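Local atomic coordinates of interferon-activable protein 202 (Mus musculus, PDB entry 4L5R), a protein that binds double-stranded DNA without sequence specificity and restrains innate immune signalling by preventing activation of the AIM2 inflammasome. Residues Ile152-Asp157 and Phe174-Arg179; Thr23-Phe28 and His192-Gly197; Glu35-Ala40 and Arg50-Asn55. All coordinates share one frame; numbering follows the deposited sequence.

In the fold
From the N terminus, the strand holding 23-28 leads into the hairpin of interaction 3, where 35-40 and 50-55 close a short loop within the first OB-type barrel of this HIN-200 domain. The chain then passes through helices 101-108 and 113-116 into the second barrel, where interaction 1 closes the loop of 16 residues between 152-157 and 174-179. Interaction 2 closes last, bringing 192-197 back onto 23-28, so the other two contacts lie in series inside its long loop. It joins the two barrels. His192 ND1 also bonds to Lys52 NZ of interaction 3, whereas Ser193 OG bonds to Ser175 O of interaction 1 within the second barrel.

Interaction 1. Residues Ile152-Asp157 and Phe174-Arg179; sequences IKVVWD and FSFHLR. With nucleotides of chain B.
With CG1 anti to the backbone N in Val154 (chi1 178°) and CG likewise anti in Trp156 (chi1 172°), both side chains come to the far end of the Phe176 ring. Val154 CG1 lies 3.5 Å from Phe176 CE2. Trp156 CE3, on the benzene part of the indole, comes within 3.6 Å of Phe176 CZ, which sits at the indole edge near its plane. Both side chains cross that of Phe176 at about a right angle, and Val155 O lies at the phenyl edge. Trp156 NE1 is bonded to Gln160 O. Farther along, Ile152 CD1 and Leu178 CD1 meet tip to tip at 4.5 Å. Strands 152-156 and 176-179 run 8.8 Å apart at their closest, too far for backbone pairing, so mainly side chains make the contact.

The residue after Phe176 turns to the DNA. His177 ND1 donates in the ring plane to OP1 of DG7 of chain B (2.9 Å, 164°), and Arg179 NE donates to OP2 of the same phosphate (2.8 Å), with a weak second bond from NH2. Alternation along one strand gives an OB-fold barrel interior behind a phosphate-binding surface, consistent with the non-specific, electrostatic DNA recognition of HIN-200 domain 1.

Interaction 2. Residues Thr23-Phe28 and His192-Gly197; sequences TATEPF and HSFIKG
The backbones of 23-28 and 192-197 stay well apart, the nearest CA atoms being those of Phe28 and Phe194 at 8.5 Å, and side chains span the interval. Phe194 comes from strand 194-197, its CG anti to the backbone N (chi1 -175°), and puts CD1 over the centre of one face of the Phe28 ring. The closest pair is Phe28 CD1 and Phe194 CD1 at 3.4 Å. The planes are inclined by 32° and the centroids lie 4.5 Å apart, an oblique aromatic pair. His192 O sits at the edge of the Phe28 ring, 3.9 Å from CZ. Thr25 CB packs obliquely against Phe194 CE2.

Beside the rings, one water connects the segments. It accepts from Lys196 NZ (2.7 Å) and from Glu26 N, and donates to Glu26 OE1. Thr25 OG1 donates to Glu26 O at 2.9 Å, from above the carbonyl plane, and itself receives His39 N. The junction between the two barrels therefore combines an aromatic pair with a water-mediated link between opposite charges: Glu26 OE1 and Lys196 NZ stand 5.0 Å apart, without a direct salt bridge, and the water between them probably relays their attraction.

Interaction 3. Residues Glu35-Ala40 and Arg50-Asn55; sequences ENMFHA and RVKVFN. With NA (sodium ion), chain D.
An antiparallel beta hairpin of the first OB-type barrel brings 35-40 against 50-55, and a sodium ion lies at the end where the strands part. The strand axes run 4.8 Å apart at 165°. Two hydrogen-bonded pairs, Phe38 with Val53 and Ala40 with Val51, flank the non-hydrogen-bonded pair His39-Lys52. Phe38 N donates to Val53 O (2.9 Å, 153°), and Val53 N returns a straighter bond to Phe38 O; Ala40 and Val51 exchange a second pair, that from Val51 N the more bent and both donors tilted from the carbonyl planes.

On the face bearing Phe38, Ala40, Val51 and Val53, Phe38 CG sits between its backbone N and carbonyl carbon (chi1 64°), which lays the ring alongside Val53. Val53 CB stands over one ring face, offset toward the rim, in a CH-pi contact 3.7 Å from the centroid, and Val53 CG1 and CG2 touch the outer ring atoms. Lys59 engages Phe38 in a cation-pi contact. An alanine in place of Phe38 would probably leave Val53 without its aromatic cover and the Lys59 charge without its pi partner.

On the other face, with His39 and Lys52, Met37 lies beside Phe54, with CB 3.7 Å from Phe54 CD1 and SD in an oblique Met-aromatic contact. Met37 CE covers the rim of one face of the His39 imidazole and reaches Lys52 CG at 3.8 Å. His39, which mediates interaction with TP53BP1, bonds through NE2 to His192 O; Lys52 NZ bonds to His192 ND1 and Ser175 OG. A water in the plane of the His39 ring, 2.8 Å from ND1, donates to Val51 O. Residues 37-40 belong to a region required for homomultimerization. Asn36 O and Phe54 O each bind the sodium ion at 2.8 Å.

Interaction 1. Residues Ile152-Asp157 and Phe174-Arg179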
loop_
_atom_site.group_PDB
_atom_site.type_symbol
_atom_site.label_atom_id
_atom_site.label_comp_id
_atom_site.label_asym_id
_atom_site.label_seq_id
_atom_site.Cartn_x
_atom_site.Cartn_y
_atom_site.Cartn_z
ATOM N N ILE A 152 2.354 -7.896 17.353
ATOM C CA ILE A 152 2.490 -6.454 17.404
ATOM C C ILE A 152 1.093 -5.831 17.415
ATOM O O ILE A 152 0.141 -6.404 16.889
ATOM C CB ILE A 152 3.353 -5.923 16.224
ATOM C CG1 ILE A 152 3.696 -4.439 16.424
ATOM C CG2 ILE A 152 2.672 -6.184 14.897
ATOM C CD1 ILE A 152 4.654 -3.849 15.377
ATOM N N LYS A 153 0.969 -4.671 18.044
ATOM C CA LYS A 153 -0.319 -3.980 18.093
ATOM C C LYS A 153 -0.553 -3.146 16.834
ATOM O O LYS A 153 0.354 -2.472 16.353
ATOM C CB LYS A 153 -0.367 -3.077 19.318
ATOM C CG LYS A 153 -1.700 -2.413 19.563
ATOM C CD LYS A 153 -1.496 -1.253 20.514
ATOM C CE LYS A 153 -2.595 -1.169 21.521
ATOM N NZ LYS A 153 -2.290 -0.074 22.476
ATOM N N VAL A 154 -1.769 -3.208 16.303
ATOM C CA VAL A 154 -2.173 -2.356 15.192
ATOM C C VAL A 154 -3.209 -1.366 15.703
ATOM O O VAL A 154 -4.196 -1.760 16.332
ATOM C CB VAL A 154 -2.772 -3.178 14.039
ATOM C CG1 VAL A 154 -3.237 -2.261 12.901
ATOM C CG2 VAL A 154 -1.723 -4.198 13.516
ATOM N N VAL A 155 -2.958 -0.085 15.449
ATOM C CA VAL A 155 -3.863 0.994 15.820
ATOM C C VAL A 155 -4.457 1.665 14.588
ATOM O O VAL A 155 -3.741 2.306 13.810
ATOM C CB VAL A 155 -3.152 2.043 16.718
ATOM C CG1 VAL A 155 -4.081 3.227 17.018
ATOM C CG2 VAL A 155 -2.677 1.387 18.042
ATOM N N TRP A 156 -5.768 1.506 14.420
ATOM C CA TRP A 156 -6.528 2.166 13.360
ATOM C C TRP A 156 -7.275 3.347 13.977
ATOM O O TRP A 156 -8.195 3.173 14.797
ATOM C CB TRP A 156 -7.482 1.159 12.703
ATOM C CG TRP A 156 -8.459 1.740 11.714
ATOM C CD1 TRP A 156 -9.757 2.112 11.962
ATOM C CD2 TRP A 156 -8.232 1.992 10.316
ATOM N NE1 TRP A 156 -10.343 2.575 10.811
ATOM C CE2 TRP A 156 -9.426 2.521 9.788
ATOM C CE3 TRP A 156 -7.136 1.826 9.465
ATOM C CZ2 TRP A 156 -9.556 2.876 8.450
ATOM C CZ3 TRP A 156 -7.263 2.197 8.121
ATOM C CH2 TRP A 156 -8.466 2.712 7.633
ATOM N N ASP A 157 -6.841 4.545 13.588
ATOM C CA ASP A 157 -7.171 5.801 14.252
ATOM C C ASP A 157 -8.188 6.607 13.463
ATOM O O ASP A 157 -8.677 7.630 13.941
ATOM C CB ASP A 157 -5.897 6.644 14.362
ATOM C CG ASP A 157 -5.635 7.128 15.764
ATOM O OD1 ASP A 157 -6.156 6.503 16.708
ATOM O OD2 ASP A 157 -4.899 8.125 15.921
ATOM N N PHE A 174 -2.485 -2.080 4.423
ATOM C CA PHE A 174 -1.822 -1.264 3.418
ATOM C C PHE A 174 -1.376 0.057 4.036
ATOM O O PHE A 174 -2.183 0.794 4.625
ATOM C CB PHE A 174 -2.748 -0.946 2.210
ATOM C CG PHE A 174 -3.308 -2.165 1.518
ATOM C CD1 PHE A 174 -4.258 -2.964 2.146
ATOM C CD2 PHE A 174 -2.890 -2.504 0.245
ATOM C CE1 PHE A 174 -4.787 -4.077 1.509
ATOM C CE2 PHE A 174 -3.407 -3.619 -0.404
ATOM C CZ PHE A 174 -4.360 -4.402 0.223
ATOM N N SER A 175 -0.087 0.358 3.869
ATOM C CA SER A 175 0.481 1.666 4.211
ATOM C C SER A 175 0.231 2.048 5.674
ATOM O O SER A 175 -0.266 3.138 5.975
ATOM C CB SER A 175 -0.053 2.752 3.268
ATOM O OG SER A 175 0.606 3.995 3.467
ATOM N N PHE A 176 0.565 1.145 6.582
ATOM C CA PHE A 176 0.584 1.484 7.999
ATOM C C PHE A 176 1.951 2.037 8.385
ATOM O O PHE A 176 2.931 1.777 7.704
ATOM C CB PHE A 176 0.206 0.268 8.846
ATOM C CG PHE A 176 -1.279 0.151 9.066
ATOM C CD1 PHE A 176 -2.120 -0.175 8.014
ATOM C CD2 PHE A 176 -1.827 0.401 10.311
ATOM C CE1 PHE A 176 -3.494 -0.262 8.192
ATOM C CE2 PHE A 176 -3.204 0.310 10.504
ATOM C CZ PHE A 176 -4.032 -0.027 9.447
ATOM N N HIS A 177 2.015 2.804 9.467
ATOM C CA HIS A 177 3.263 3.442 9.852
ATOM C C HIS A 177 3.877 2.765 11.077
ATOM O O HIS A 177 3.227 2.640 12.114
ATOM C CB HIS A 177 3.024 4.927 10.132
ATOM C CG HIS A 177 2.476 5.680 8.955
ATOM N ND1 HIS A 177 2.940 6.924 8.593
ATOM C CD2 HIS A 177 1.498 5.372 8.072
ATOM C CE1 HIS A 177 2.284 7.346 7.526
ATOM N NE2 HIS A 177 1.402 6.422 7.188
ATOM N N LEU A 178 5.124 2.321 10.964
ATOM C CA LEU A 178 5.814 1.789 12.140
ATOM C C LEU A 178 6.112 2.920 13.125
ATOM O O LEU A 178 6.724 3.921 12.755
ATOM C CB LEU A 178 7.127 1.105 11.740
ATOM C CG LEU A 178 7.926 0.550 12.929
ATOM C CD1 LEU A 178 7.162 -0.529 13.668
ATOM C CD2 LEU A 178 9.297 0.024 12.456
ATOM N N ARG A 179 5.674 2.755 14.376
ATOM C CA ARG A 179 6.024 3.683 15.449
ATOM C C ARG A 179 6.819 2.940 16.533
ATOM O O ARG A 179 6.613 1.754 16.764
ATOM C CB ARG A 179 4.770 4.354 16.045
ATOM C CG ARG A 179 4.132 5.398 15.099
ATOM C CD ARG A 179 3.000 6.182 15.776
ATOM N NE ARG A 179 2.339 7.076 14.825
ATOM C CZ ARG A 179 1.350 7.907 15.136
ATOM N NH1 ARG A 179 0.906 7.973 16.384
ATOM N NH2 ARG A 179 0.810 8.678 14.200
ATOM P P DG B 7 4.297 8.401 11.707
ATOM O OP1 DG B 7 4.852 8.119 10.366
ATOM O OP2 DG B 7 3.126 7.641 12.210
ATOM O "O5'" DG B 7 5.436 8.228 12.821
ATOM C "C5'" DG B 7 6.755 8.691 12.530
ATOM C "C4'" DG B 7 7.390 9.279 13.779
ATOM O "O4'" DG B 7 6.820 10.581 14.072
ATOM C "C3'" DG B 7 7.238 8.432 15.038
ATOM O "O3'" DG B 7 8.507 8.379 15.653
ATOM C "C2'" DG B 7 6.226 9.188 15.897
ATOM C "C1'" DG B 7 6.468 10.620 15.446
ATOM N N9 DG B 7 5.299 11.482 15.601
ATOM C C8 DG B 7 4.087 11.385 14.960
ATOM N N7 DG B 7 3.241 12.317 15.319
ATOM C C5 DG B 7 3.935 13.080 16.252
ATOM C C6 DG B 7 3.547 14.231 16.989
ATOM O O6 DG B 7 2.463 14.838 16.969
ATOM N N1 DG B 7 4.570 14.677 17.825
ATOM C C2 DG B 7 5.809 14.085 17.932
ATOM N N2 DG B 7 6.679 14.635 18.786
ATOM N N3 DG B 7 6.185 13.019 17.245
ATOM C C4 DG B 7 5.202 12.571 16.433
ATOM P P DG B 6 0.712 10.794 7.186
ATOM O OP1 DG B 6 1.464 9.933 6.240
ATOM O OP2 DG B 6 -0.684 10.460 7.550
ATOM O "O5'" DG B 6 1.558 10.900 8.542
ATOM C "C5'" DG B 6 2.968 11.114 8.465
ATOM C "C4'" DG B 6 3.512 11.404 9.848
ATOM O "O4'" DG B 6 3.217 12.785 10.205
ATOM C "C3'" DG B 6 2.920 10.517 10.949
ATOM O "O3'" DG B 6 3.949 9.969 11.775
ATOM C "C2'" DG B 6 2.105 11.505 11.772
ATOM C "C1'" DG B 6 3.015 12.715 11.593
ATOM N N9 DG B 6 2.486 13.927 12.213
ATOM C C8 DG B 6 1.196 14.405 12.237
ATOM N N7 DG B 6 1.066 15.502 12.938
ATOM C C5 DG B 6 2.347 15.753 13.414
ATOM C C6 DG B 6 2.839 16.799 14.226
ATOM O O6 DG B 6 2.210 17.751 14.703
ATOM N N1 DG B 6 4.207 16.662 14.468
ATOM C C2 DG B 6 4.995 15.642 13.979
ATOM N N2 DG B 6 6.297 15.657 14.302
ATOM N N3 DG B 6 4.545 14.664 13.211
ATOM C C4 DG B 6 3.223 14.790 12.976
ATOM P P DT B 8 8.767 7.415 16.909
ATOM O OP1 DT B 8 10.169 6.936 16.827
ATOM O OP2 DT B 8 7.641 6.464 17.014
ATOM O "O5'" DT B 8 8.613 8.387 18.166
ATOM C "C5'" DT B 8 9.471 9.502 18.293
ATOM C "C4'" DT B 8 9.176 10.196 19.606
ATOM O "O4'" DT B 8 7.968 10.976 19.489
ATOM C "C3'" DT B 8 8.984 9.278 20.809
ATOM O "O3'" DT B 8 9.989 9.631 21.747
ATOM C "C2'" DT B 8 7.568 9.561 21.326
ATOM C "C1'" DT B 8 7.271 10.928 20.714
ATOM N N1 DT B 8 5.864 11.223 20.336
ATOM C C2 DT B 8 5.267 12.345 20.866
ATOM O O2 DT B 8 5.820 13.099 21.646
ATOM N N3 DT B 8 3.984 12.557 20.442
ATOM C C4 DT B 8 3.247 11.791 19.563
ATOM O O4 DT B 8 2.095 12.096 19.261
ATOM C C5 DT B 8 3.930 10.629 19.040
ATOM C C7 DT B 8 3.240 9.705 18.077
ATOM C C6 DT B 8 5.194 10.411 19.441
#

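Interaction 2. Residues Thr23-Phe28 and His192-Gly197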
loop_
_atom_site.group_PDB
_atom_site.type_symbol
_atom_site.label_atom_id
_atom_site.label_comp_id
_atom_site.label_asym_id
_atom_site.label_seq_id
_atom_site.Cartn_x
_atom_site.Cartn_y
_atom_site.Cartn_z
ATOM N N THR A 23 -1.562 -6.308 -8.440
ATOM C CA THR A 23 -2.813 -6.207 -7.673
ATOM C C THR A 23 -3.290 -4.768 -7.572
ATOM O O THR A 23 -2.514 -3.829 -7.773
ATOM C CB THR A 23 -2.655 -6.759 -6.232
ATOM O OG1 THR A 23 -1.774 -5.916 -5.468
ATOM C CG2 THR A 23 -2.113 -8.173 -6.249
ATOM N N ALA A 24 -4.569 -4.597 -7.246
ATOM C CA ALA A 24 -5.105 -3.285 -6.938
ATOM C C ALA A 24 -6.353 -3.424 -6.063
ATOM O O ALA A 24 -7.160 -4.335 -6.253
ATOM C CB ALA A 24 -5.430 -2.522 -8.221
ATOM N N THR A 25 -6.496 -2.520 -5.105
ATOM C CA THR A 25 -7.660 -2.507 -4.219
ATOM C C THR A 25 -8.799 -1.760 -4.879
ATOM O O THR A 25 -8.613 -1.116 -5.924
ATOM C CB THR A 25 -7.338 -1.826 -2.884
ATOM O OG1 THR A 25 -7.167 -0.411 -3.079
ATOM C CG2 THR A 25 -6.075 -2.439 -2.230
ATOM N N GLU A 26 -9.988 -1.843 -4.287
ATOM C CA GLU A 26 -11.063 -0.968 -4.694
ATOM C C GLU A 26 -10.681 0.438 -4.255
ATOM O O GLU A 26 -9.857 0.609 -3.347
ATOM C CB GLU A 26 -12.379 -1.389 -4.017
ATOM C CG GLU A 26 -12.275 -1.430 -2.509
ATOM C CD GLU A 26 -13.376 -2.252 -1.853
ATOM O OE1 GLU A 26 -13.039 -3.230 -1.148
ATOM O OE2 GLU A 26 -14.567 -1.920 -2.035
ATOM N N PRO A 27 -11.288 1.448 -4.879
ATOM C CA PRO A 27 -11.135 2.838 -4.444
ATOM C C PRO A 27 -11.801 3.045 -3.093
ATOM O O PRO A 27 -12.704 2.296 -2.734
ATOM C CB PRO A 27 -11.881 3.625 -5.527
ATOM C CG PRO A 27 -11.907 2.710 -6.701
ATOM C CD PRO A 27 -12.029 1.347 -6.148
ATOM N N PHE A 28 -11.353 4.046 -2.351
ATOM C CA PHE A 28 -11.952 4.346 -1.066
ATOM C C PHE A 28 -11.694 5.814 -0.782
ATOM O O PHE A 28 -10.734 6.397 -1.298
ATOM C CB PHE A 28 -11.389 3.443 0.048
ATOM C CG PHE A 28 -9.899 3.536 0.222
ATOM C CD1 PHE A 28 -9.041 2.766 -0.559
ATOM C CD2 PHE A 28 -9.354 4.400 1.158
ATOM C CE1 PHE A 28 -7.666 2.857 -0.405
ATOM C CE2 PHE A 28 -7.968 4.492 1.324
ATOM C CZ PHE A 28 -7.131 3.734 0.542
ATOM N N HIS A 192 -3.308 7.513 4.364
ATOM C CA HIS A 192 -3.569 6.552 3.289
ATOM C C HIS A 192 -3.855 5.113 3.723
ATOM O O HIS A 192 -4.069 4.249 2.875
ATOM C CB HIS A 192 -2.392 6.520 2.287
ATOM C CG HIS A 192 -2.049 7.852 1.697
ATOM N ND1 HIS A 192 -0.747 8.255 1.489
ATOM C CD2 HIS A 192 -2.833 8.866 1.247
ATOM C CE1 HIS A 192 -0.739 9.459 0.945
ATOM N NE2 HIS A 192 -1.993 9.853 0.789
ATOM N N SER A 193 -3.845 4.823 5.022
ATOM C CA SER A 193 -3.982 3.433 5.436
ATOM C C SER A 193 -5.308 2.803 5.032
ATOM O O SER A 193 -6.352 3.466 4.984
ATOM C CB SER A 193 -3.764 3.272 6.952
ATOM O OG SER A 193 -2.545 3.879 7.343
ATOM N N PHE A 194 -5.246 1.512 4.740
ATOM C CA PHE A 194 -6.405 0.738 4.329
ATOM C C PHE A 194 -6.279 -0.647 4.946
ATOM O O PHE A 194 -5.198 -1.264 4.936
ATOM C CB PHE A 194 -6.440 0.644 2.799
ATOM C CG PHE A 194 -7.668 -0.035 2.244
ATOM C CD1 PHE A 194 -8.870 0.675 2.086
ATOM C CD2 PHE A 194 -7.614 -1.359 1.820
ATOM C CE1 PHE A 194 -9.989 0.051 1.545
ATOM C CE2 PHE A 194 -8.730 -1.981 1.276
ATOM C CZ PHE A 194 -9.925 -1.266 1.139
ATOM N N ILE A 195 -7.383 -1.136 5.496
ATOM C CA ILE A 195 -7.374 -2.422 6.148
ATOM C C ILE A 195 -8.553 -3.274 5.704
ATOM O O ILE A 195 -9.693 -2.791 5.614
ATOM C CB ILE A 195 -7.370 -2.223 7.676
ATOM C CG1 ILE A 195 -7.385 -3.557 8.402
ATOM C CG2 ILE A 195 -8.553 -1.356 8.102
ATOM C CD1 ILE A 195 -7.302 -3.393 9.901
ATOM N N LYS A 196 -8.291 -4.542 5.409
ATOM C CA LYS A 196 -9.383 -5.448 5.054
ATOM C C LYS A 196 -9.104 -6.908 5.379
ATOM O O LYS A 196 -7.949 -7.324 5.521
ATOM C CB LYS A 196 -9.779 -5.296 3.579
ATOM C CG LYS A 196 -8.768 -5.815 2.586
ATOM C CD LYS A 196 -9.364 -5.808 1.177
ATOM C CE LYS A 196 -8.302 -6.061 0.110
ATOM N NZ LYS A 196 -8.859 -5.978 -1.277
ATOM N N GLY A 197 -10.178 -7.680 5.509
ATOM C CA GLY A 197 -10.050 -9.115 5.682
ATOM C C GLY A 197 -9.488 -9.680 4.396
ATOM O O GLY A 197 -9.845 -9.222 3.312
HETATM O O HOH W 1 -10.231 -3.864 -2.282
#

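Interaction 3. Residues Glu35-Ala40 and Arg50-Asn55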
loop_
_atom_site.group_PDB
_atom_site.type_symbol
_atom_site.label_atom_id
_atom_site.label_comp_id
_atom_site.label_asym_id
_atom_site.label_seq_id
_atom_site.Cartn_x
_atom_site.Cartn_y
_atom_site.Cartn_z
ATOM N N GLU A 35 -11.276 13.102 -0.415
ATOM C CA GLU A 35 -10.532 12.592 -1.574
ATOM C C GLU A 35 -10.712 11.085 -1.719
ATOM O O GLU A 35 -11.161 10.425 -0.780
ATOM C CB GLU A 35 -9.043 12.913 -1.426
ATOM C CG GLU A 35 -8.735 14.376 -1.160
ATOM C CD GLU A 35 -8.845 15.241 -2.406
ATOM O OE1 GLU A 35 -9.033 16.467 -2.251
ATOM O OE2 GLU A 35 -8.730 14.700 -3.534
ATOM N N ASN A 36 -10.353 10.537 -2.882
ATOM C CA ASN A 36 -10.328 9.082 -3.042
ATOM C C ASN A 36 -8.991 8.560 -3.564
ATOM O O ASN A 36 -8.167 9.325 -4.054
ATOM C CB ASN A 36 -11.495 8.581 -3.899
ATOM C CG ASN A 36 -11.637 9.343 -5.192
ATOM O OD1 ASN A 36 -10.647 9.713 -5.823
ATOM N ND2 ASN A 36 -12.886 9.598 -5.599
ATOM N N MET A 37 -8.771 7.259 -3.432
ATOM C CA MET A 37 -7.523 6.650 -3.898
ATOM C C MET A 37 -7.693 5.139 -3.939
ATOM O O MET A 37 -8.700 4.607 -3.459
ATOM C CB MET A 37 -6.373 7.004 -2.948
ATOM C CG MET A 37 -6.516 6.388 -1.549
ATOM S SD MET A 37 -5.076 6.684 -0.483
ATOM C CE MET A 37 -3.902 5.538 -1.201
ATOM N N PHE A 38 -6.712 4.439 -4.506
ATOM C CA PHE A 38 -6.666 3.005 -4.356
ATOM C C PHE A 38 -5.200 2.597 -4.274
ATOM O O PHE A 38 -4.320 3.339 -4.730
ATOM C CB PHE A 38 -7.460 2.247 -5.444
ATOM C CG PHE A 38 -6.933 2.418 -6.864
ATOM C CD1 PHE A 38 -5.945 1.586 -7.355
ATOM C CD2 PHE A 38 -7.485 3.367 -7.713
ATOM C CE1 PHE A 38 -5.467 1.721 -8.669
ATOM C CE2 PHE A 38 -7.022 3.508 -9.023
ATOM C CZ PHE A 38 -6.013 2.678 -9.496
ATOM N N HIS A 39 -4.949 1.468 -3.631
ATOM C CA HIS A 39 -3.597 0.908 -3.561
ATOM C C HIS A 39 -3.359 -0.074 -4.686
ATOM O O HIS A 39 -4.287 -0.718 -5.158
ATOM C CB HIS A 39 -3.399 0.168 -2.235
ATOM C CG HIS A 39 -3.412 1.067 -1.047
ATOM N ND1 HIS A 39 -2.348 1.881 -0.723
ATOM C CD2 HIS A 39 -4.369 1.305 -0.116
ATOM C CE1 HIS A 39 -2.647 2.580 0.358
ATOM N NE2 HIS A 39 -3.867 2.244 0.748
ATOM N N ALA A 40 -2.101 -0.236 -5.084
ATOM C CA ALA A 40 -1.798 -1.237 -6.068
ATOM C C ALA A 40 -0.355 -1.694 -5.866
ATOM O O ALA A 40 0.414 -1.050 -5.140
ATOM C CB ALA A 40 -2.017 -0.687 -7.494
ATOM N N ARG A 50 5.025 -0.744 -4.364
ATOM C CA ARG A 50 3.691 -0.376 -3.907
ATOM C C ARG A 50 3.354 0.939 -4.580
ATOM O O ARG A 50 4.233 1.779 -4.811
ATOM C CB ARG A 50 3.651 -0.191 -2.382
ATOM C CG ARG A 50 4.258 -1.325 -1.584
ATOM C CD ARG A 50 3.472 -2.624 -1.666
ATOM N NE ARG A 50 4.079 -3.640 -0.796
ATOM C CZ ARG A 50 3.840 -4.946 -0.875
ATOM N NH1 ARG A 50 2.993 -5.409 -1.786
ATOM N NH2 ARG A 50 4.456 -5.792 -0.046
ATOM N N VAL A 51 2.073 1.127 -4.871
ATOM C CA VAL A 51 1.624 2.265 -5.633
ATOM C C VAL A 51 0.387 2.837 -4.939
ATOM O O VAL A 51 -0.466 2.079 -4.446
ATOM C CB VAL A 51 1.228 1.847 -7.068
ATOM C CG1 VAL A 51 0.897 3.088 -7.934
ATOM C CG2 VAL A 51 2.317 0.978 -7.709
ATOM N N LYS A 52 0.326 4.160 -4.857
ATOM C CA LYS A 52 -0.888 4.844 -4.419
ATOM C C LYS A 52 -1.403 5.643 -5.593
ATOM O O LYS A 52 -0.671 6.469 -6.170
ATOM C CB LYS A 52 -0.606 5.770 -3.238
ATOM C CG LYS A 52 -0.237 5.028 -1.939
ATOM C CD LYS A 52 0.366 5.971 -0.901
ATOM C CE LYS A 52 0.641 5.220 0.413
ATOM N NZ LYS A 52 1.126 6.150 1.463
ATOM N N VAL A 53 -2.662 5.405 -5.952
ATOM C CA VAL A 53 -3.226 6.012 -7.151
ATOM C C VAL A 53 -4.378 6.927 -6.735
ATOM O O VAL A 53 -5.259 6.513 -5.992
ATOM C CB VAL A 53 -3.713 4.939 -8.151
ATOM C CG1 VAL A 53 -4.211 5.596 -9.440
ATOM C CG2 VAL A 53 -2.599 3.919 -8.459
ATOM N N PHE A 54 -4.341 8.175 -7.180
ATOM C CA PHE A 54 -5.291 9.191 -6.727
ATOM C C PHE A 54 -6.248 9.583 -7.823
ATOM O O PHE A 54 -7.243 10.257 -7.591
ATOM C CB PHE A 54 -4.539 10.418 -6.208
ATOM C CG PHE A 54 -3.661 10.095 -5.045
ATOM C CD1 PHE A 54 -4.213 9.877 -3.801
ATOM C CD2 PHE A 54 -2.296 9.947 -5.202
ATOM C CE1 PHE A 54 -3.416 9.526 -2.716
ATOM C CE2 PHE A 54 -1.488 9.604 -4.117
ATOM C CZ PHE A 54 -2.044 9.400 -2.880
ATOM N N ASN A 55 -5.950 9.138 -9.030
ATOM C CA ASN A 55 -6.784 9.476 -10.169
ATOM C C ASN A 55 -7.698 8.309 -10.495
ATOM O O ASN A 55 -7.243 7.298 -11.011
ATOM C CB ASN A 55 -5.903 9.834 -11.362
ATOM C CG ASN A 55 -6.712 10.185 -12.586
ATOM O OD1 ASN A 55 -7.941 10.208 -12.534
ATOM N ND2 ASN A 55 -6.028 10.467 -13.697
HETATM NA NA NA D . -8.216 11.768 -5.394
HETATM O O HOH W 2 0.080 1.328 -1.894
#